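Local coordinates for nitroreductase family protein (Sphingopyxis sp., PDB 7DP1) that uses FMN and NADPH to reduce dinitroaniline herbicides, acting as a nitroreductase, at the interface of chains A and B. Residues are numbered along the deposited sequence; one frame, centred on the assembly and turned at random. Chains: chain A/B, Nitroreductase family protein.

The interface of chains A and B. Residues chain A 99-100, 103, 218-219; chain B 48-49, 51.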
ATOM      1  N   ARG A  99     -10.963 -16.336   4.009  1.00 62.45           N
ATOM      2  CA  ARG A  99     -10.424 -15.791   2.767  1.00 61.93           C
ATOM      3  C   ARG A  99      -9.080 -16.411   2.378  1.00 62.53           C
ATOM      4  O   ARG A  99      -8.891 -16.806   1.225  1.00 62.94           O
ATOM      5  CB  ARG A  99     -10.286 -14.269   2.885  1.00 58.19           C
ATOM      6  CG  ARG A  99     -11.624 -13.558   3.089  1.00 59.01           C
ATOM      7  CD  ARG A  99     -11.465 -12.047   3.299  1.00 60.16           C
ATOM      8  NE  ARG A  99     -12.749 -11.412   3.613  1.00 70.29           N
ATOM      9  CZ  ARG A  99     -12.968 -10.099   3.666  1.00 71.88           C
ATOM     10  NH1 ARG A  99     -11.980  -9.234   3.441  1.00 70.72           N
ATOM     11  NH2 ARG A  99     -14.179  -9.649   3.973  1.00 70.11           N
ATOM     12  N   ARG A 100      -8.160 -16.532   3.332  1.00 62.32           N
ATOM     13  CA  ARG A 100      -6.840 -17.072   3.010  1.00 63.23           C
ATOM     14  C   ARG A 100      -6.827 -18.559   2.691  1.00 65.18           C
ATOM     15  O   ARG A 100      -6.020 -19.018   1.884  1.00 61.45           O
ATOM     16  CB  ARG A 100      -5.837 -16.779   4.135  1.00 66.46           C
ATOM     17  CG  ARG A 100      -6.259 -17.096   5.551  1.00 66.13           C
ATOM     18  CD  ARG A 100      -5.041 -16.877   6.455  1.00 64.66           C
ATOM     19  NE  ARG A 100      -5.278 -17.288   7.833  1.00 70.85           N
ATOM     20  CZ  ARG A 100      -4.320 -17.486   8.733  1.00 68.42           C
ATOM     21  NH1 ARG A 100      -3.048 -17.318   8.401  1.00 67.41           N
ATOM     22  NH2 ARG A 100      -4.635 -17.859   9.966  1.00 67.28           N
ATOM     23  N   VAL A 103      -8.165 -19.065  -0.944  1.00 69.49           N
ATOM     24  CA  VAL A 103      -7.188 -18.844  -2.001  1.00 66.46           C
ATOM     25  C   VAL A 103      -6.182 -19.975  -1.871  1.00 70.88           C
ATOM     26  O   VAL A 103      -5.542 -20.379  -2.847  1.00 76.36           O
ATOM     27  CB  VAL A 103      -6.500 -17.457  -1.917  1.00 69.89           C
ATOM     28  CG1 VAL A 103      -5.664 -17.317  -0.653  1.00 63.53           C
ATOM     29  CG2 VAL A 103      -5.637 -17.226  -3.138  1.00 75.42           C
ATOM     30  N   PRO A 218      -9.948 -15.384  -6.417  1.00 46.66           N
ATOM     31  CA  PRO A 218     -11.182 -14.823  -5.855  1.00 46.99           C
ATOM     32  C   PRO A 218     -10.998 -13.507  -5.112  1.00 48.99           C
ATOM     33  O   PRO A 218      -9.941 -13.252  -4.551  1.00 43.27           O
ATOM     34  CB  PRO A 218     -11.657 -15.920  -4.895  1.00 49.50           C
ATOM     35  CG  PRO A 218     -10.431 -16.697  -4.554  1.00 60.83           C
ATOM     36  CD  PRO A 218      -9.532 -16.632  -5.753  1.00 54.69           C
ATOM     37  N   ARG A 219     -12.040 -12.686  -5.101  1.00 49.98           N
ATOM     38  CA  ARG A 219     -12.097 -11.518  -4.232  1.00 49.69           C
ATOM     39  C   ARG A 219     -13.498 -11.453  -3.669  1.00 57.59           C
ATOM     40  O   ARG A 219     -14.430 -11.966  -4.282  1.00 57.54           O
ATOM     41  CB  ARG A 219     -11.772 -10.230  -4.985  1.00 43.18           C
ATOM     42  CG  ARG A 219     -10.309 -10.054  -5.425  1.00 39.59           C
ATOM     43  CD  ARG A 219      -9.377  -9.878  -4.219  1.00 37.97           C
ATOM     44  NE  ARG A 219      -8.037  -9.498  -4.651  1.00 32.33           N
ATOM     45  CZ  ARG A 219      -7.159 -10.339  -5.183  1.00 39.65           C
ATOM     46  NH1 ARG A 219      -7.476 -11.618  -5.356  1.00 45.73           N
ATOM     47  NH2 ARG A 219      -5.972  -9.895  -5.554  1.00 41.41           N
TER
ATOM     48  N   GLY B  48      -2.099 -13.149   2.302  1.00 40.70           N
ATOM     49  CA  GLY B  48      -3.078 -14.200   2.553  1.00 41.98           C
ATOM     50  C   GLY B  48      -4.414 -13.896   1.906  1.00 42.08           C
ATOM     51  O   GLY B  48      -5.421 -14.521   2.240  1.00 49.09           O
ATOM     52  N   ASN B  49      -4.442 -12.938   0.980  1.00 38.30           N
ATOM     53  CA  ASN B  49      -5.726 -12.481   0.409  1.00 35.07           C
ATOM     54  C   ASN B  49      -6.742 -12.075   1.488  1.00 40.90           C
ATOM     55  O   ASN B  49      -7.948 -12.253   1.321  1.00 42.41           O
ATOM     56  CB  ASN B  49      -6.337 -13.569  -0.487  1.00 35.65           C
ATOM     57  CG  ASN B  49      -7.328 -13.018  -1.486  1.00 38.22           C
ATOM     58  OD1 ASN B  49      -7.146 -11.928  -2.032  1.00 45.47           O
ATOM     59  ND2 ASN B  49      -8.376 -13.775  -1.747  1.00 39.18           N
ATOM     60  N   GLN B  51      -7.567  -9.157   2.205  1.00 35.08           N
ATOM     61  CA  GLN B  51      -8.328  -8.003   1.705  1.00 31.86           C
ATOM     62  C   GLN B  51      -8.876  -7.176   2.862  1.00 29.75           C
ATOM     63  O   GLN B  51     -10.104  -6.960   2.955  1.00 31.16           O
ATOM     64  CB  GLN B  51      -9.485  -8.453   0.816  1.00 33.87           C
ATOM     65  CG  GLN B  51      -9.092  -9.196  -0.427  1.00 34.07           C
ATOM     66  CD  GLN B  51     -10.254 -10.011  -0.938  1.00 45.41           C
ATOM     67  OE1 GLN B  51     -11.199  -9.470  -1.535  1.00 42.12           O
ATOM     68  NE2 GLN B  51     -10.202 -11.323  -0.708  1.00 48.91           N
TER
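One face of the A:Arg219 guanidinium meets the amide oxygen of B:Asn49, which sits toward the rim with B:Asn49 OD1 3.4 Å from A:Arg219 NH1; the two planes are turned 66° apart. The edge of the A:Arg99 guanidinium faces the backbone carbonyl carbon of B:Gln51. A:Arg99 NH1 comes to 3.0 Å from B:Gln51 O, but its hydrogens are not aimed at that oxygen, and the pair is merely a close polar approach. Opposite the oxygen on its amide, B:Asn49 ND2 donates across the interface to the backbone A:Pro218 O at 3.3 Å, tilted somewhat from the amide plane. CG anti to the backbone N (chi1 -158°) turns this amide toward A:Pro218 and A:Arg219. A:Arg219 NH1 reaches A:Pro218 O at 3.1 Å from the other face, so two donors grip it from opposite sides. A bend at chi2 (-67°) folds the arginine back toward this carbonyl, and the bond lies in the guanidinium plane. The A:Arg219 CD methylene packs 3.4 Å from B:Gln51 CD. An alanine in place of A:Arg219 would probably cost A:Pro218 O one of its two donors, leave the B:Asn49 amide oxygen without its nearby guanidinium and thin the packing against the B:Gln51 amide. Within chain B, B:Gln51 NE2 donates to B:Asn49 O at 3.2 Å, which steadies the glutamine amide. B:Asn49 CB rests against A:Val103 CG1 at 3.8 Å. A:Arg99, A:Arg100 and A:Val103 belong to helix 96-109, facing the 3-10 turn 47-49. The patch, repeated by the two-fold axis, joins FMN-pocket residues of both subunits, B:Asn49 opposite A:Val103 and A:Arg219, and so probably helps shape the flavin site at the dimer interface.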